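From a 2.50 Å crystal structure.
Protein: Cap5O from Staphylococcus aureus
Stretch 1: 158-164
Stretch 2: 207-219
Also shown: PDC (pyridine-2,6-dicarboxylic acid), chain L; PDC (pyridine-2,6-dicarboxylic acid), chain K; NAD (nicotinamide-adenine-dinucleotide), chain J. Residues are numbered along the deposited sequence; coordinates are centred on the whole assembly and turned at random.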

# COMPACT_ATOMS: atom_id res chain seq x y z
N VAL B 158 0.72 29.64 -8.16
CA VAL B 158 -0.20 28.58 -7.73
C VAL B 158 0.06 27.26 -8.49
O VAL B 158 0.19 27.28 -9.71
CB VAL B 158 -1.69 28.98 -7.93
CG1 VAL B 158 -2.66 27.90 -7.43
CG2 VAL B 158 -2.01 30.33 -7.30
N HIS B 159 0.09 26.13 -7.77
CA HIS B 159 0.08 24.80 -8.35
C HIS B 159 -1.29 24.27 -8.02
O HIS B 159 -1.62 24.12 -6.84
CB HIS B 159 1.15 23.85 -7.81
CG HIS B 159 1.03 22.44 -8.38
ND1 HIS B 159 0.96 22.21 -9.74
CD2 HIS B 159 0.99 21.25 -7.74
CE1 HIS B 159 0.85 20.91 -9.89
NE2 HIS B 159 0.87 20.28 -8.71
N CYS B 160 -2.12 24.07 -9.03
CA CYS B 160 -3.41 23.44 -8.86
C CYS B 160 -3.43 22.22 -9.79
O CYS B 160 -3.59 22.37 -11.00
CB CYS B 160 -4.57 24.38 -9.11
SG CYS B 160 -6.17 23.53 -9.12
N PRO B 161 -3.20 21.02 -9.26
CA PRO B 161 -3.17 19.83 -10.11
C PRO B 161 -4.50 19.52 -10.77
O PRO B 161 -5.55 19.39 -10.13
CB PRO B 161 -2.70 18.70 -9.18
CG PRO B 161 -2.30 19.34 -7.93
CD PRO B 161 -2.97 20.67 -7.84
N GLU B 162 -4.45 19.44 -12.09
CA GLU B 162 -5.62 19.19 -12.89
C GLU B 162 -5.71 17.74 -13.33
O GLU B 162 -4.75 17.17 -13.87
CB GLU B 162 -5.72 20.19 -14.05
CG GLU B 162 -7.11 20.33 -14.64
CD GLU B 162 -8.16 20.87 -13.70
OE1 GLU B 162 -8.53 22.06 -13.85
OE2 GLU B 162 -8.69 20.08 -12.88
N ARG B 163 -6.87 17.14 -13.08
CA ARG B 163 -7.14 15.75 -13.43
C ARG B 163 -8.55 15.71 -13.95
O ARG B 163 -9.49 16.04 -13.21
CB ARG B 163 -6.94 14.86 -12.20
CG ARG B 163 -7.08 13.37 -12.48
CD ARG B 163 -6.70 12.51 -11.29
NE ARG B 163 -7.43 12.87 -10.08
CZ ARG B 163 -6.97 12.72 -8.84
NH1 ARG B 163 -5.76 12.21 -8.64
NH2 ARG B 163 -7.71 13.08 -7.80
N VAL B 164 -8.70 15.38 -15.24
CA VAL B 164 -10.00 15.33 -15.95
C VAL B 164 -10.53 13.92 -16.11
O VAL B 164 -9.77 12.99 -16.42
CB VAL B 164 -10.05 16.12 -17.30
CG1 VAL B 164 -9.79 17.61 -17.10
CG2 VAL B 164 -9.11 15.53 -18.36
N ASP B 207 0.04 24.91 0.78
CA ASP B 207 1.19 25.47 0.08
C ASP B 207 1.56 24.58 -1.13
O ASP B 207 1.18 23.40 -1.19
CB ASP B 207 2.38 25.76 1.03
CG ASP B 207 3.02 24.53 1.66
OD1 ASP B 207 2.47 23.41 1.50
OD2 ASP B 207 4.12 24.68 2.25
N ALA B 208 2.27 25.16 -2.10
CA ALA B 208 2.67 24.53 -3.35
C ALA B 208 3.36 23.17 -3.17
O ALA B 208 2.97 22.22 -3.84
CB ALA B 208 3.53 25.48 -4.17
N ARG B 209 4.32 23.06 -2.23
CA ARG B 209 5.03 21.81 -1.95
C ARG B 209 4.11 20.67 -1.47
O ARG B 209 4.34 19.53 -1.85
CB ARG B 209 6.24 22.04 -1.01
CG ARG B 209 5.89 22.39 0.46
CD ARG B 209 7.12 22.76 1.26
NE ARG B 209 7.66 24.07 0.88
CZ ARG B 209 8.90 24.49 1.12
NH1 ARG B 209 9.75 23.71 1.77
NH2 ARG B 209 9.30 25.68 0.72
N THR B 210 3.07 20.98 -0.67
CA THR B 210 2.10 20.02 -0.17
C THR B 210 1.21 19.53 -1.30
O THR B 210 0.92 18.33 -1.36
CB THR B 210 1.34 20.58 1.04
OG1 THR B 210 2.28 20.87 2.07
CG2 THR B 210 0.28 19.60 1.60
N ALA B 211 0.80 20.44 -2.20
CA ALA B 211 -0.02 20.14 -3.37
C ALA B 211 0.74 19.20 -4.33
O ALA B 211 0.14 18.28 -4.91
CB ALA B 211 -0.39 21.44 -4.09
N GLU B 212 2.03 19.50 -4.55
CA GLU B 212 2.89 18.69 -5.42
C GLU B 212 3.04 17.26 -4.85
O GLU B 212 2.72 16.31 -5.53
CB GLU B 212 4.26 19.36 -5.62
CG GLU B 212 4.22 20.73 -6.27
CD GLU B 212 5.50 21.55 -6.17
OE1 GLU B 212 6.21 21.45 -5.15
OE2 GLU B 212 5.77 22.32 -7.12
N MET B 213 3.54 17.15 -3.61
CA MET B 213 3.82 15.92 -2.88
C MET B 213 2.62 14.99 -2.76
O MET B 213 2.75 13.78 -2.98
CB MET B 213 4.43 16.25 -1.50
CG MET B 213 5.23 15.10 -0.86
SD MET B 213 6.21 14.10 -2.02
CE MET B 213 7.91 14.61 -1.63
N SER B 214 1.46 15.57 -2.44
CA SER B 214 0.19 14.89 -2.27
C SER B 214 -0.24 14.13 -3.53
O SER B 214 -0.70 12.99 -3.44
CB SER B 214 -0.87 15.90 -1.83
OG SER B 214 -2.19 15.53 -2.25
N LYS B 215 -0.16 14.79 -4.67
CA LYS B 215 -0.63 14.20 -5.91
C LYS B 215 0.25 13.06 -6.40
O LYS B 215 -0.22 12.09 -6.97
CB LYS B 215 -0.86 15.28 -6.98
CG LYS B 215 -2.21 15.96 -6.77
CD LYS B 215 -3.41 15.02 -7.03
CE LYS B 215 -4.65 15.46 -6.29
NZ LYS B 215 -5.72 15.91 -7.23
N LEU B 216 1.51 13.18 -6.08
CA LEU B 216 2.51 12.21 -6.42
C LEU B 216 2.50 11.02 -5.47
O LEU B 216 2.78 9.90 -5.92
CB LEU B 216 3.88 12.88 -6.57
CG LEU B 216 4.00 13.88 -7.77
CD1 LEU B 216 5.45 14.20 -8.08
CD2 LEU B 216 3.33 13.32 -9.04
N MET B 217 2.16 11.26 -4.17
CA MET B 217 1.97 10.23 -3.14
C MET B 217 0.77 9.33 -3.49
O MET B 217 0.79 8.14 -3.16
CB MET B 217 1.73 10.86 -1.78
CG MET B 217 2.98 10.98 -1.00
SD MET B 217 2.77 11.67 0.68
CE MET B 217 1.29 10.90 1.20
N GLU B 218 -0.27 9.90 -4.13
CA GLU B 218 -1.46 9.19 -4.61
C GLU B 218 -1.01 8.18 -5.67
O GLU B 218 -1.35 7.00 -5.58
CB GLU B 218 -2.46 10.19 -5.25
CG GLU B 218 -3.29 10.98 -4.24
CD GLU B 218 -4.23 12.02 -4.83
OE1 GLU B 218 -4.73 12.88 -4.07
OE2 GLU B 218 -4.48 11.98 -6.05
N ASN B 219 -0.18 8.64 -6.62
CA ASN B 219 0.36 7.84 -7.70
C ASN B 219 1.27 6.71 -7.20
O ASN B 219 1.26 5.62 -7.77
CB ASN B 219 1.11 8.74 -8.68
CG ASN B 219 0.22 9.61 -9.53
OD1 ASN B 219 -1.00 9.62 -9.38
ND2 ASN B 219 0.82 10.38 -10.44
N1 PDC L . -5.83 7.43 -9.25
C2 PDC L . -5.97 6.38 -8.43
C3 PDC L . -5.07 6.27 -7.38
C4 PDC L . -4.04 7.24 -7.31
C5 PDC L . -3.97 8.31 -8.22
C6 PDC L . -4.93 8.37 -9.19
C7 PDC L . -7.12 5.47 -8.72
O1 PDC L . -7.35 4.51 -8.02
O2 PDC L . -7.91 5.76 -9.81
C8 PDC L . -5.07 9.41 -10.22
O3 PDC L . -4.32 10.38 -10.28
O4 PDC L . -6.08 9.27 -11.11
N1 PDC K . -8.63 9.16 -12.61
C2 PDC K . -9.18 9.84 -11.59
C3 PDC K . -9.82 11.09 -11.75
C4 PDC K . -9.93 11.59 -13.04
C5 PDC K . -9.34 10.86 -14.10
C6 PDC K . -8.70 9.64 -13.84
C7 PDC K . -9.09 9.29 -10.26
O1 PDC K . -8.50 8.19 -10.17
O2 PDC K . -9.66 10.03 -9.25
C8 PDC K . -8.09 8.90 -14.94
O3 PDC K . -8.11 9.29 -16.08
O4 PDC K . -7.48 7.76 -14.69
PA NAD J . -1.99 16.62 -24.02
O1A NAD J . -0.85 15.99 -24.72
O2A NAD J . -3.28 16.08 -24.48
O5B NAD J . -1.93 18.20 -24.28
C5B NAD J . -0.74 18.93 -24.21
C4B NAD J . -0.81 20.03 -25.24
O4B NAD J . 0.11 21.05 -24.91
C3B NAD J . -0.49 19.55 -26.66
O3B NAD J . -1.46 20.06 -27.56
C2B NAD J . 0.84 20.23 -26.95
O2B NAD J . 1.04 20.52 -28.32
C1B NAD J . 0.76 21.48 -26.09
N9A NAD J . 2.11 21.99 -25.78
C8A NAD J . 3.22 21.24 -25.47
N7A NAD J . 4.23 22.07 -25.13
C5A NAD J . 3.77 23.34 -25.22
C6A NAD J . 4.39 24.57 -25.01
N6A NAD J . 5.68 24.58 -24.63
N1A NAD J . 3.66 25.74 -25.18
C2A NAD J . 2.33 25.69 -25.55
N3A NAD J . 1.72 24.47 -25.76
C4A NAD J . 2.43 23.31 -25.60
O3 NAD J . -1.77 16.45 -22.42
PN NAD J . -2.95 16.54 -21.34
O1N NAD J . -3.61 15.21 -21.29
O2N NAD J . -3.75 17.76 -21.58
O5D NAD J . -2.16 16.68 -19.98
C5D NAD J . -1.07 17.56 -19.84
C4D NAD J . -0.41 17.27 -18.50
O4D NAD J . -1.33 17.49 -17.44
C3D NAD J . 0.00 15.81 -18.31
O3D NAD J . 1.16 15.39 -19.00
C2D NAD J . 0.18 15.80 -16.81
O2D NAD J . 1.29 16.60 -16.48
C1D NAD J . -1.03 16.60 -16.37
N1N NAD J . -2.12 15.63 -16.09
C2N NAD J . -3.07 15.30 -17.03
C3N NAD J . -4.05 14.35 -16.71
C7N NAD J . -5.32 14.28 -17.51
O7N NAD J . -6.54 14.19 -16.80
N7N NAD J . -5.28 14.28 -18.85
C4N NAD J . -4.04 13.72 -15.46
C5N NAD J . -3.05 14.03 -14.53
C6N NAD J . -2.09 14.98 -14.87

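An extended segment packs along one side of a helix, through nonpolar contacts at one end and a single salt bridge at the other. The contact is small, burying 360 Å² over both sides. Side chains alternate along stretch 1. The CA-to-CB bonds of His 159, Pro 161 and Arg 163 point toward the helix, while those of Val 158, Cys 160 and Glu 162 point away. The helix answers with Ala 208, Ala 211, Glu 212, Lys 215 and Glu 218, spaced three or four residues apart except for the adjacent pair Ala 211 and Glu 212.

The backbones come nearest at His 159 and Ala 208, whose CA atoms are 5.6 Å apart. The His 159 ring lies oblique to its neighbours. Its CD2 is 3.6 Å from Glu 212 CG and 3.9 Å from Ala 211 CB. These are van der Waals contacts, and Glu 212 contributes its aliphatic part here. Its carboxylate oxygens are hydrogen-bonded elsewhere in the structure.

Pro 161 continues the packing. Its CG sits 3.6 Å from Lys 215 CG, so the ring rests on the aliphatic part of the lysine.

Arg 163 makes the polar link. Its NH1 donates to Glu 218 OE2 at 2.9 Å, with an angle of 170° at the hydrogen. The bond is nearly linear and is part of a salt bridge. Glu 218 OE2 lies near the guanidinium plane, as expected for a good acceptor. NH1 also donates to O3 of PDC (chain L) at 2.8 Å.

Lys 215 NZ lies over one face of the guanidinium, 3.5 Å from Arg 163 NH2. These like charges should repel, and Glu 218 offers nearby negative charge. PDC (chain K) O2 lies over the opposite face. Next in the chain, Val 164 N donates to NAD O7N at 2.9 Å.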